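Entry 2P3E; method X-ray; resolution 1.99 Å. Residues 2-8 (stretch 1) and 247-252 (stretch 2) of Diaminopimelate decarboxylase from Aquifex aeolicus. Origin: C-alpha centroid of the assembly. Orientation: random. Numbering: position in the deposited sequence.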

ATOM      1  N   GLU B   2      34.136  -4.794  -1.812  1.00 28.81           N
ATOM      2  CA  GLU B   2      33.618  -3.573  -2.519  1.00 29.11           C
ATOM      3  C   GLU B   2      32.096  -3.463  -2.297  1.00 28.43           C
ATOM      4  O   GLU B   2      31.364  -4.398  -2.619  1.00 28.40           O
ATOM      5  CB  GLU B   2      33.929  -3.643  -4.008  1.00 28.97           C
ATOM      6  CG  GLU B   2      33.594  -2.369  -4.777  0.10 29.07           C
ATOM      7  OE1 GLU B   2      34.869  -3.751  -7.531  0.20  9.52           O
ATOM      8  N   LEU B   3      31.654  -2.323  -1.767  1.00 27.73           N
ATOM      9  CA  LEU B   3      30.297  -2.174  -1.212  1.00 27.71           C
ATOM     10  C   LEU B   3      29.177  -2.629  -2.159  1.00 27.56           C
ATOM     11  O   LEU B   3      28.365  -3.476  -1.785  1.00 27.09           O
ATOM     12  CB  LEU B   3      30.048  -0.740  -0.714  1.00 27.47           C
ATOM     13  CG  LEU B   3      28.694  -0.511  -0.017  1.00 27.79           C
ATOM     14  CD1 LEU B   3      28.540  -1.365   1.274  1.00 27.90           C
ATOM     15  CD2 LEU B   3      28.442   0.961   0.252  1.00 26.20           C
ATOM     16  N   LEU B   4      29.147  -2.083  -3.375  1.00 27.31           N
ATOM     17  CA  LEU B   4      28.071  -2.395  -4.332  1.00 27.56           C
ATOM     18  C   LEU B   4      27.948  -3.878  -4.651  1.00 27.07           C
ATOM     19  O   LEU B   4      26.842  -4.412  -4.723  1.00 27.00           O
ATOM     20  CB  LEU B   4      28.225  -1.593  -5.624  1.00 28.17           C
ATOM     21  CG  LEU B   4      27.879  -0.115  -5.521  1.00 29.55           C
ATOM     22  CD1 LEU B   4      27.596   0.398  -6.918  1.00 31.95           C
ATOM     23  CD2 LEU B   4      26.688   0.131  -4.584  1.00 30.12           C
ATOM     24  N   LYS B   5      29.083  -4.550  -4.821  1.00 26.82           N
ATOM     25  CA  LYS B   5      29.080  -6.001  -5.052  1.00 26.58           C
ATOM     26  C   LYS B   5      28.648  -6.836  -3.843  1.00 25.54           C
ATOM     27  O   LYS B   5      28.183  -7.971  -4.002  1.00 25.69           O
ATOM     28  CB  LYS B   5      30.440  -6.467  -5.603  1.00 26.96           C
ATOM     29  CG  LYS B   5      30.696  -5.994  -7.046  1.00 28.24           C
ATOM     30  CD  LYS B   5      32.126  -6.288  -7.495  1.00 30.25           C
ATOM     31  CE  LYS B   5      32.517  -5.420  -8.699  1.00 33.95           C
ATOM     32  NZ  LYS B   5      32.243  -6.061 -10.016  1.00 37.22           N
ATOM     33  N   GLU B   6      28.797  -6.276  -2.643  1.00 24.35           N
ATOM     34  CA  GLU B   6      28.275  -6.893  -1.428  1.00 23.74           C
ATOM     35  C   GLU B   6      26.754  -6.956  -1.461  1.00 22.63           C
ATOM     36  O   GLU B   6      26.164  -7.894  -0.928  1.00 22.33           O
ATOM     37  CB  GLU B   6      28.727  -6.144  -0.176  1.00 23.73           C
ATOM     38  CG  GLU B   6      30.232  -6.284   0.120  1.00 25.73           C
ATOM     39  CD  GLU B   6      30.665  -5.456   1.308  1.00 26.04           C
ATOM     40  OE1 GLU B   6      29.874  -4.642   1.828  1.00 26.45           O
ATOM     41  OE2 GLU B   6      31.826  -5.615   1.729  1.00 30.81           O
ATOM     42  N   TYR B   7      26.131  -5.954  -2.080  1.00 20.83           N
ATOM     43  CA  TYR B   7      24.685  -5.971  -2.294  1.00 19.67           C
ATOM     44  C   TYR B   7      24.314  -6.974  -3.372  1.00 19.51           C
ATOM     45  O   TYR B   7      23.478  -7.862  -3.158  1.00 18.82           O
ATOM     46  CB  TYR B   7      24.175  -4.567  -2.649  1.00 19.18           C
ATOM     47  CG  TYR B   7      24.099  -3.647  -1.466  1.00 18.86           C
ATOM     48  CD1 TYR B   7      23.041  -3.735  -0.569  1.00 17.35           C
ATOM     49  CD2 TYR B   7      25.092  -2.683  -1.235  1.00 17.15           C
ATOM     50  CE1 TYR B   7      22.967  -2.922   0.535  1.00 16.29           C
ATOM     51  CE2 TYR B   7      25.028  -1.848  -0.134  1.00 17.82           C
ATOM     52  CZ  TYR B   7      23.950  -1.963   0.744  1.00 17.35           C
ATOM     53  OH  TYR B   7      23.838  -1.146   1.832  1.00 16.89           O
ATOM     54  N   ASN B   8      24.968  -6.852  -4.528  1.00 19.22           N
ATOM     55  CA  ASN B   8      24.675  -7.687  -5.684  1.00 19.77           C
ATOM     56  C   ASN B   8      25.931  -7.722  -6.563  1.00 20.63           C
ATOM     57  O   ASN B   8      26.354  -6.680  -7.077  1.00 21.01           O
ATOM     58  CB  ASN B   8      23.464  -7.132  -6.464  1.00 18.52           C
ATOM     59  CG  ASN B   8      22.992  -8.057  -7.582  1.00 19.14           C
ATOM     60  OD1 ASN B   8      23.802  -8.661  -8.294  1.00 17.89           O
ATOM     61  ND2 ASN B   8      21.662  -8.171  -7.750  1.00 16.27           N
TER
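Stretch 2 (247-252) IKYKPE

The strongest link between the two stretches is a salt bridge: NZ of Lys 248 donates a hydrogen bond to OE1 of Glu 6 at 3.0 Å. The same NZ is held by the backbone of its own stretch, donating to O of Pro 251 at 2.8 Å, so the ammonium group ties the carboxylate on the helix to the backbone of the segment from which it springs. Lysine suits this place because its charge sits at the end of a long flexible chain and can serve several acceptors at once. Here chi1 to chi3 are all t, and the extended chain carries the charge of the buried Lys 248 to the exposed Glu 6.

The second polar contact is made by Tyr 7, whose OH donates to O of Tyr 249 at 2.8 Å. This carbonyl lies near the plane of the ring, at its edge, as expected for a phenol hydroxyl meeting its acceptor. The hydroxyl also comes within 3.2 Å of N of Pro 251, but that is packing alone, since a proline nitrogen inside a chain has no hydrogen to give.

Stretch 1 is helical from Leu 3 to Tyr 7, and Asn 8 is the first residue to leave helical phi/psi. Stretch 2 has no regular helix or strand, so no crossing angle applies. The two run in opposite senses: CA of Tyr 7 lies 6.4 Å from CA of Lys 248, whereas CA of Leu 3 lies 6.9 Å from CA of Pro 251. Leu 3 and, three and four residues later, Glu 6 and Tyr 7 supply the helix's contacts, as one face of a helix would.

On the way to its salt bridge the Lys 248 chain crosses one face of the Tyr 7 ring. Its CD stands 3.8 Å from the ring centroid and 9° off the normal, a CH-pi contact in which the methylenes cover the aromatic surface. NZ, 5.4 Å from the centroid, is far enough away that any cation-pi attraction is weak at most. An aromatic ring with a polar tip thus serves twice, offering a flat face to the lysine and a hydroxyl to the backbone beyond.

Further out, Leu 3 extends the apolar packing: its CD1 is 3.8 Å from CE of Lys 248 and 3.9 Å from CB of Pro 251. The compact proline ring offers leucine a hydrocarbon surface. Tyr 249, by contrast, contributes chiefly its carbonyl, for its CA-to-CB bond points away from the helix. Together the stretches bury 294 Å².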

ATOM      1  N   ILE B 247      18.889 -10.159   4.803  1.00 13.34           N
ATOM      2  CA  ILE B 247      19.747  -9.735   3.710  1.00 13.39           C
ATOM      3  C   ILE B 247      20.425  -8.435   4.079  1.00 13.09           C
ATOM      4  O   ILE B 247      20.044  -7.762   5.032  1.00 13.51           O
ATOM      5  CB  ILE B 247      18.987  -9.531   2.365  1.00 12.49           C
ATOM      6  CG1 ILE B 247      17.961  -8.394   2.488  1.00 12.29           C
ATOM      7  CG2 ILE B 247      18.356 -10.833   1.887  1.00 14.37           C
ATOM      8  CD1 ILE B 247      17.374  -7.927   1.127  1.00 12.02           C
ATOM      9  N   LYS B 248      21.419  -8.071   3.287  1.00 14.07           N
ATOM     10  CA  LYS B 248      22.131  -6.823   3.491  1.00 13.94           C
ATOM     11  C   LYS B 248      21.260  -5.664   3.037  1.00 13.65           C
ATOM     12  O   LYS B 248      20.915  -5.551   1.867  1.00 14.12           O
ATOM     13  CB  LYS B 248      23.469  -6.849   2.741  1.00 14.14           C
ATOM     14  CG  LYS B 248      24.371  -5.605   2.998  1.00 14.76           C
ATOM     15  CD  LYS B 248      25.468  -5.496   1.935  1.00 15.53           C
ATOM     16  CE  LYS B 248      26.488  -4.414   2.302  1.00 18.21           C
ATOM     17  NZ  LYS B 248      27.316  -4.846   3.469  1.00 20.01           N
ATOM     18  N   TYR B 249      20.883  -4.806   3.982  1.00 14.08           N
ATOM     19  CA  TYR B 249      20.241  -3.535   3.644  1.00 14.24           C
ATOM     20  C   TYR B 249      21.189  -2.351   3.869  1.00 15.27           C
ATOM     21  O   TYR B 249      21.329  -1.487   3.009  1.00 15.23           O
ATOM     22  CB  TYR B 249      18.974  -3.323   4.480  1.00 13.36           C
ATOM     23  CG  TYR B 249      17.758  -4.094   3.993  1.00 12.61           C
ATOM     24  CD1 TYR B 249      17.081  -3.716   2.821  1.00 10.50           C
ATOM     25  CD2 TYR B 249      17.265  -5.169   4.727  1.00 11.75           C
ATOM     26  CE1 TYR B 249      15.933  -4.422   2.374  1.00 11.65           C
ATOM     27  CE2 TYR B 249      16.118  -5.882   4.302  1.00 13.32           C
ATOM     28  CZ  TYR B 249      15.475  -5.506   3.115  1.00 11.41           C
ATOM     29  OH  TYR B 249      14.367  -6.198   2.676  1.00 13.73           O
ATOM     30  N   LYS B 250      21.812  -2.317   5.048  1.00 16.22           N
ATOM     31  CA  LYS B 250      22.727  -1.244   5.422  1.00 17.42           C
ATOM     32  C   LYS B 250      24.168  -1.595   5.029  1.00 17.80           C
ATOM     33  O   LYS B 250      24.532  -2.784   4.989  1.00 17.60           O
ATOM     34  CB  LYS B 250      22.613  -0.962   6.927  1.00 17.28           C
ATOM     35  CG  LYS B 250      21.289  -0.387   7.322  1.00 19.30           C
ATOM     36  CD  LYS B 250      21.075  -0.515   8.809  1.00 21.78           C
ATOM     37  CE  LYS B 250      19.902   0.297   9.247  1.00 24.32           C
ATOM     38  NZ  LYS B 250      19.754   0.238  10.721  1.00 27.46           N
ATOM     39  N   PRO B 251      24.990  -0.573   4.713  1.00 18.72           N
ATOM     40  CA  PRO B 251      26.376  -0.836   4.289  1.00 19.50           C
ATOM     41  C   PRO B 251      27.131  -1.721   5.283  1.00 20.20           C
ATOM     42  O   PRO B 251      27.945  -2.547   4.861  1.00 20.85           O
ATOM     43  CB  PRO B 251      27.001   0.565   4.243  1.00 19.75           C
ATOM     44  CG  PRO B 251      25.839   1.461   3.946  1.00 19.97           C
ATOM     45  CD  PRO B 251      24.697   0.874   4.739  1.00 18.96           C
ATOM     46  N   GLU B 252      26.826  -1.567   6.572  1.00 20.94           N
ATOM     47  CA  GLU B 252      27.472  -2.313   7.661  1.00 22.42           C
ATOM     48  C   GLU B 252      26.860  -3.694   7.953  1.00 22.38           C
ATOM     49  O   GLU B 252      27.438  -4.455   8.730  1.00 22.42           O
ATOM     50  CB  GLU B 252      27.496  -1.482   8.955  1.00 22.75           C
ATOM     51  CG  GLU B 252      26.113  -1.261   9.620  1.00 25.64           C
ATOM     52  CD  GLU B 252      25.373  -0.003   9.106  1.00 26.54           C
ATOM     53  OE1 GLU B 252      25.683   0.498   8.006  1.00 25.11           O
ATOM     54  OE2 GLU B 252      24.473   0.484   9.821  1.00 29.06           O
TER